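Putative dehydratase (PDB 2POZ) is a putative dehydratase of the mandelate racemase and muconate lactonizing enzyme family, probably a lyase, that assembles as an octamer. Local coordinates at the interface of chains A and B and the interface of chains A and C. Sequence-based numbering; all coordinates share one arbitrary frame. Chains: chain A/B/C, Putative dehydratase.

Contact 1: the interface of chains A and B. Residues chain A 175, 210, 212, 234, 238, 241; chain B 272, 300-301.
B:Asn301 reaches from chain B into a polar notch of chain A, where its amide meets A:Thr212, the carbonyl of A:Leu210 and the guanidinium of A:Arg175. A firm direct bond runs from the amide nitrogen ND2 of B:Asn301 to the hydroxyl OG1 of A:Thr212, 2.9 Å long and nearly straight, 170° at the hydrogen. OG1 lies almost exactly in the amide plane. The threonine hydroxyl stands beside its own backbone N (chi1 -57°), facing chain B. Weaker bonds run from ND2 to the backbone O of A:Leu210 and from the backbone N of A:Thr212, first residue of helix 212-222, to the backbone O of B:Asn301.

Waters extend the polar network. Water 2 lies 3.1 Å from ND2 of B:Asn301 and bridges it to the A:Leu210 carbonyl, which also holds water 1. Waters 1 and 3 both sit at the amide oxygen OD1; water 3, 3.1 Å from the carboxylate OD2 of A:Asp238, links amide to carboxylate. A:Asp238 is itself steadied within chain A: the backbone N of A:Ala241 donates to its OD1 over 2.8 Å, approaching from above the carboxylate plane.

Packing adds further contacts. OD1 of B:Asn301 stands over one face of the A:Arg175 guanidinium, toward its rim and 3.4 Å from NH1, with the two planes 57° apart; the positive group would probably polarise the amide carbonyl. The CB methyl of A:Ala241 lies 3.9 Å from ND2 of B:Asn301. An alanine in place of B:Asn301 would probably leave the A:Thr212 hydroxyl without its amide partner and break the water links to A:Leu210 and A:Asp238. The patch thus pins a chain B loop against the start of helix 212-222, a largely polar fastening that helps join neighbouring subunits in the octamer.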
ATOM      1  N   ARG A 175      -4.764   9.527 -28.855  1.00 13.10           N
ATOM      2  CA  ARG A 175      -3.541   8.926 -28.318  1.00 14.12           C
ATOM      3  C   ARG A 175      -2.943   7.880 -29.249  1.00 14.94           C
ATOM      4  O   ARG A 175      -2.325   6.922 -28.780  1.00 14.75           O
ATOM      5  CB  ARG A 175      -3.836   8.260 -26.969  1.00 13.43           C
ATOM      6  CG  ARG A 175      -4.503   9.159 -25.941  1.00 14.63           C
ATOM      7  CD  ARG A 175      -5.005   8.341 -24.755  1.00 13.72           C
ATOM      8  NE  ARG A 175      -5.717   9.167 -23.788  1.00 15.36           N
ATOM      9  CZ  ARG A 175      -6.474   8.685 -22.806  1.00 17.19           C
ATOM     10  NH1 ARG A 175      -6.622   7.375 -22.657  1.00 15.56           N
ATOM     11  NH2 ARG A 175      -7.093   9.516 -21.978  1.00 18.48           N
ATOM     12  N   LEU A 210       0.864   9.290 -26.083  1.00 13.33           N
ATOM     13  CA  LEU A 210       0.049   8.242 -26.675  1.00 12.55           C
ATOM     14  C   LEU A 210      -0.417   7.355 -25.525  1.00 13.16           C
ATOM     15  O   LEU A 210      -0.538   7.822 -24.394  1.00 13.72           O
ATOM     16  CB  LEU A 210       0.906   7.426 -27.641  1.00 12.88           C
ATOM     17  CG  LEU A 210       1.789   8.229 -28.600  1.00 14.15           C
ATOM     18  CD1 LEU A 210       2.670   7.262 -29.382  1.00 14.74           C
ATOM     19  CD2 LEU A 210       0.929   9.068 -29.538  1.00 12.82           C
ATOM     20  N   THR A 212       0.111   4.407 -22.774  1.00 15.01           N
ATOM     21  CA  THR A 212       1.270   4.149 -21.933  1.00 12.79           C
ATOM     22  C   THR A 212       2.385   3.345 -22.578  1.00 14.49           C
ATOM     23  O   THR A 212       3.539   3.777 -22.580  1.00 14.23           O
ATOM     24  CB  THR A 212       0.834   3.470 -20.622  1.00 14.34           C
ATOM     25  OG1 THR A 212      -0.123   4.310 -19.964  1.00 12.39           O
ATOM     26  CG2 THR A 212       2.028   3.273 -19.690  1.00 12.22           C
ATOM     27  N   CYS A 234       1.827  11.687 -20.431  1.00  8.65           N
ATOM     28  CA  CYS A 234       0.504  11.088 -20.536  1.00 10.72           C
ATOM     29  C   CYS A 234      -0.554  12.130 -20.249  1.00  8.91           C
ATOM     30  O   CYS A 234      -0.250  13.228 -19.789  1.00  7.97           O
ATOM     31  CB  CYS A 234       0.335   9.910 -19.572  1.00 11.51           C
ATOM     32  SG  CYS A 234       0.446  10.372 -17.830  1.00 16.62           S
ATOM     33  N   ASP A 238      -4.752  11.242 -16.163  1.00 14.19           N
ATOM     34  CA  ASP A 238      -4.298   9.943 -15.656  1.00 13.41           C
ATOM     35  C   ASP A 238      -2.980   9.949 -14.891  1.00 12.67           C
ATOM     36  O   ASP A 238      -1.908   9.825 -15.488  1.00 11.97           O
ATOM     37  CB  ASP A 238      -4.185   8.958 -16.822  1.00 13.16           C
ATOM     38  CG  ASP A 238      -4.040   7.518 -16.362  1.00 14.45           C
ATOM     39  OD1 ASP A 238      -3.609   7.293 -15.206  1.00 14.31           O
ATOM     40  OD2 ASP A 238      -4.348   6.614 -17.166  1.00 14.39           O
ATOM     41  N   ALA A 241      -0.962   6.418 -14.916  1.00 14.93           N
ATOM     42  CA  ALA A 241      -0.078   6.229 -16.056  1.00 13.81           C
ATOM     43  C   ALA A 241       1.195   7.043 -15.817  1.00 14.15           C
ATOM     44  O   ALA A 241       2.293   6.590 -16.135  1.00 13.26           O
ATOM     45  CB  ALA A 241      -0.763   6.680 -17.343  1.00 13.44           C
TER
ATOM     46  N   GLN B 272      -2.678  -1.813 -13.860  1.00 18.64           N
ATOM     47  CA  GLN B 272      -1.933  -0.868 -14.680  1.00 20.48           C
ATOM     48  C   GLN B 272      -0.636  -1.528 -15.155  1.00 19.62           C
ATOM     49  O   GLN B 272       0.440  -0.931 -15.112  1.00 19.49           O
ATOM     50  CB  GLN B 272      -1.637   0.403 -13.887  1.00 23.09           C
ATOM     51  CG  GLN B 272      -2.457   1.581 -14.367  1.00 28.26           C
ATOM     52  CD  GLN B 272      -2.576   2.681 -13.340  1.00 29.83           C
ATOM     53  OE1 GLN B 272      -3.021   3.785 -13.653  1.00 28.09           O
ATOM     54  NE2 GLN B 272      -2.193   2.383 -12.097  1.00 29.59           N
ATOM     55  N   TYR B 300      -7.729   4.309 -18.375  1.00 12.96           N
ATOM     56  CA  TYR B 300      -6.477   3.721 -17.915  1.00 11.95           C
ATOM     57  C   TYR B 300      -5.383   3.796 -18.980  1.00 13.88           C
ATOM     58  O   TYR B 300      -4.397   3.051 -18.938  1.00 11.57           O
ATOM     59  CB  TYR B 300      -6.691   2.275 -17.455  1.00 11.85           C
ATOM     60  CG  TYR B 300      -7.461   2.200 -16.156  1.00  9.27           C
ATOM     61  CD1 TYR B 300      -8.852   2.278 -16.141  1.00  9.97           C
ATOM     62  CD2 TYR B 300      -6.795   2.109 -14.934  1.00  9.57           C
ATOM     63  CE1 TYR B 300      -9.566   2.267 -14.933  1.00 10.24           C
ATOM     64  CE2 TYR B 300      -7.496   2.100 -13.723  1.00 10.55           C
ATOM     65  CZ  TYR B 300      -8.884   2.181 -13.734  1.00  9.60           C
ATOM     66  OH  TYR B 300      -9.588   2.168 -12.540  1.00 12.12           O
ATOM     67  N   ASN B 301      -5.580   4.695 -19.942  1.00 12.29           N
ATOM     68  CA  ASN B 301      -4.593   4.944 -20.988  1.00 13.82           C
ATOM     69  C   ASN B 301      -4.247   3.711 -21.819  1.00 13.73           C
ATOM     70  O   ASN B 301      -3.092   3.531 -22.198  1.00 13.18           O
ATOM     71  CB  ASN B 301      -3.322   5.501 -20.334  1.00 12.94           C
ATOM     72  CG  ASN B 301      -2.657   6.591 -21.166  1.00 17.24           C
ATOM     73  OD1 ASN B 301      -3.331   7.460 -21.716  1.00 16.21           O
ATOM     74  ND2 ASN B 301      -1.322   6.558 -21.243  1.00 14.10           N
TER
HETATM   75  O   HOH W   1      -2.296   9.617 -22.560  1.00  9.98           O
HETATM   76  O   HOH W   2       1.145   8.183 -22.310  1.00 15.72           O
HETATM   77  O   HOH W   3      -5.732   7.755 -19.713  1.00 16.31           O

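Contact 2: the interface of chains A and C. Residues chain A 51, 54-55, 59, 81; chain C 43-45.
C:Val43 holds CG1 anti to its backbone N (chi1 -177°), which spreads its two methyls against different parts of helix 45-59 of chain A. Opposite it, the selenomethionine A:Met51 also carries its CG anti to the backbone N (chi1 -178°), then bends at chi2 and chi3, bringing SE near the carbonyl O of C:Val43; the two side chains cross at about a right angle, though the approach of CE to CG1 is too short to be trusted.

CG1 of C:Val43 packs against the CB of A:Asp54 at 3.6 Å and meets the CD2 branch of A:Leu55 at 4.0 Å. The other methyl, CG2 of C:Val43, touches the CE2 and CZ atoms of A:Phe59, 3.8 Å from CE2, with the two side chains coming from opposite directions. One valine is thereby lodged among aliphatic, selenium-bearing and aromatic groups spread along the helix.

Beyond the valine the contact passes to the backbone of chain C. A:Met51 SE lies 4.0 Å from the CA of C:Gly44, whose lack of a side chain probably lets the helix approach the main chain. The carboxylate OD2 of A:Asp54 also lies near the backbone N of C:Gly45, but that N-H points elsewhere and no hydrogen bond forms. This patch belongs to a two-fold interface, so it recurs with the chains exchanged. The carbonyl O of C:Val43 lies in the indole plane of A:Trp81, at the ring edge, 3.4 Å from CD1.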
HETATM    1  N   MSE A  51     -15.824  34.245 -17.505  1.00 11.79           N
HETATM    2  CA  MSE A  51     -15.604  33.909 -16.101  1.00 13.24           C
HETATM    3  C   MSE A  51     -15.141  35.120 -15.307  1.00 12.37           C
HETATM    4  O   MSE A  51     -15.622  35.361 -14.208  1.00 11.76           O
HETATM    5  CB  MSE A  51     -14.575  32.789 -15.954  1.00 14.76           C
HETATM    6  CG  MSE A  51     -14.351  32.364 -14.502  1.00 20.35           C
HETATM    7 SE   MSE A  51     -15.964  31.670 -13.647  1.00 30.62          SE
HETATM    8  CE  MSE A  51     -16.782  33.285 -13.017  1.00 35.28           C
ATOM      9  N   ASP A  54     -18.197  37.272 -14.674  1.00 12.68           N
ATOM     10  CA  ASP A  54     -19.080  36.743 -13.631  1.00 13.58           C
ATOM     11  C   ASP A  54     -18.467  36.897 -12.246  1.00 12.11           C
ATOM     12  O   ASP A  54     -19.148  37.288 -11.298  1.00  9.70           O
ATOM     13  CB  ASP A  54     -19.404  35.265 -13.880  1.00 13.67           C
ATOM     14  CG  ASP A  54     -20.233  35.044 -15.146  1.00 17.58           C
ATOM     15  OD1 ASP A  54     -20.902  35.994 -15.602  1.00 17.73           O
ATOM     16  OD2 ASP A  54     -20.226  33.909 -15.676  1.00 16.50           O
ATOM     17  N   LEU A  55     -17.182  36.580 -12.129  1.00 10.56           N
ATOM     18  CA  LEU A  55     -16.478  36.702 -10.854  1.00 11.91           C
ATOM     19  C   LEU A  55     -16.444  38.157 -10.393  1.00 11.42           C
ATOM     20  O   LEU A  55     -16.718  38.465  -9.226  1.00 10.06           O
ATOM     21  CB  LEU A  55     -15.037  36.179 -10.980  1.00  9.54           C
ATOM     22  CG  LEU A  55     -14.815  34.659 -11.014  1.00 12.95           C
ATOM     23  CD1 LEU A  55     -13.355  34.364 -11.360  1.00  9.57           C
ATOM     24  CD2 LEU A  55     -15.192  34.042  -9.651  1.00  9.36           C
ATOM     25  N   PHE A  59     -18.197  39.324  -6.969  1.00 15.47           N
ATOM     26  CA  PHE A  59     -17.322  39.507  -5.816  1.00 16.21           C
ATOM     27  C   PHE A  59     -16.428  40.730  -5.669  1.00 14.88           C
ATOM     28  O   PHE A  59     -15.942  40.977  -4.573  1.00 14.82           O
ATOM     29  CB  PHE A  59     -16.385  38.292  -5.702  1.00 16.35           C
ATOM     30  CG  PHE A  59     -17.088  36.972  -5.653  1.00 16.22           C
ATOM     31  CD1 PHE A  59     -17.795  36.588  -4.517  1.00 17.15           C
ATOM     32  CD2 PHE A  59     -17.012  36.092  -6.731  1.00 15.72           C
ATOM     33  CE1 PHE A  59     -18.415  35.343  -4.454  1.00 18.36           C
ATOM     34  CE2 PHE A  59     -17.627  34.846  -6.681  1.00 15.57           C
ATOM     35  CZ  PHE A  59     -18.331  34.468  -5.538  1.00 16.90           C
ATOM     36  N   TRP A  81     -18.111  26.349  -8.501  1.00 10.24           N
ATOM     37  CA  TRP A  81     -17.316  25.569  -9.452  1.00 10.32           C
ATOM     38  C   TRP A  81     -15.822  25.521  -9.176  1.00 11.59           C
ATOM     39  O   TRP A  81     -15.100  24.767  -9.820  1.00 12.22           O
ATOM     40  CB  TRP A  81     -17.587  26.068 -10.873  1.00 10.18           C
ATOM     41  CG  TRP A  81     -19.038  26.023 -11.148  1.00 10.54           C
ATOM     42  CD1 TRP A  81     -19.890  27.087 -11.255  1.00  9.85           C
ATOM     43  CD2 TRP A  81     -19.851  24.851 -11.196  1.00 10.75           C
ATOM     44  NE1 TRP A  81     -21.188  26.646 -11.353  1.00  9.29           N
ATOM     45  CE2 TRP A  81     -21.192  25.276 -11.320  1.00  9.99           C
ATOM     46  CE3 TRP A  81     -19.577  23.478 -11.139  1.00 11.05           C
ATOM     47  CZ2 TRP A  81     -22.260  24.377 -11.390  1.00 11.81           C
ATOM     48  CZ3 TRP A  81     -20.638  22.583 -11.206  1.00 14.64           C
ATOM     49  CH2 TRP A  81     -21.965  23.039 -11.330  1.00 13.22           C
TER
ATOM     50  N   VAL C  43     -21.157  30.579  -9.933  1.00 15.09           N
ATOM     51  CA  VAL C  43     -20.578  31.627 -10.759  1.00 12.52           C
ATOM     52  C   VAL C  43     -19.909  31.084 -12.015  1.00 14.26           C
ATOM     53  O   VAL C  43     -18.971  30.295 -11.932  1.00 13.57           O
ATOM     54  CB  VAL C  43     -19.548  32.435  -9.946  1.00 14.24           C
ATOM     55  CG1 VAL C  43     -18.995  33.577 -10.781  1.00 13.61           C
ATOM     56  CG2 VAL C  43     -20.216  32.988  -8.676  1.00 13.65           C
ATOM     57  N   GLY C  44     -20.392  31.506 -13.182  1.00 13.80           N
ATOM     58  CA  GLY C  44     -19.797  31.042 -14.423  1.00 13.30           C
ATOM     59  C   GLY C  44     -20.738  30.772 -15.582  1.00 13.09           C
ATOM     60  O   GLY C  44     -20.344  30.128 -16.556  1.00 14.01           O
ATOM     61  N   GLY C  45     -21.974  31.251 -15.489  1.00 11.36           N
ATOM     62  CA  GLY C  45     -22.922  31.033 -16.566  1.00 10.14           C
ATOM     63  C   GLY C  45     -22.421  31.620 -17.874  1.00 11.66           C
ATOM     64  O   GLY C  45     -22.550  30.999 -18.937  1.00 11.80           O
TER

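The C-alpha centres of contact 1 and contact 2 lie about 33 Å apart, and they share no residue: chain A turns one part of its surface to chain B and another to chain C. Contact 1 uses loops and the starts of helices 212-222 and 239-248, whereas contact 2 uses helix 45-59, which also begins at C:Gly45 on the partner's side. One is hydrated and polar, the other mainly apolar. The A-C interface is two-fold, while the A-B interface is not exactly so; two separate kinds of join on one subunit fit its place in an eight-copy assembly.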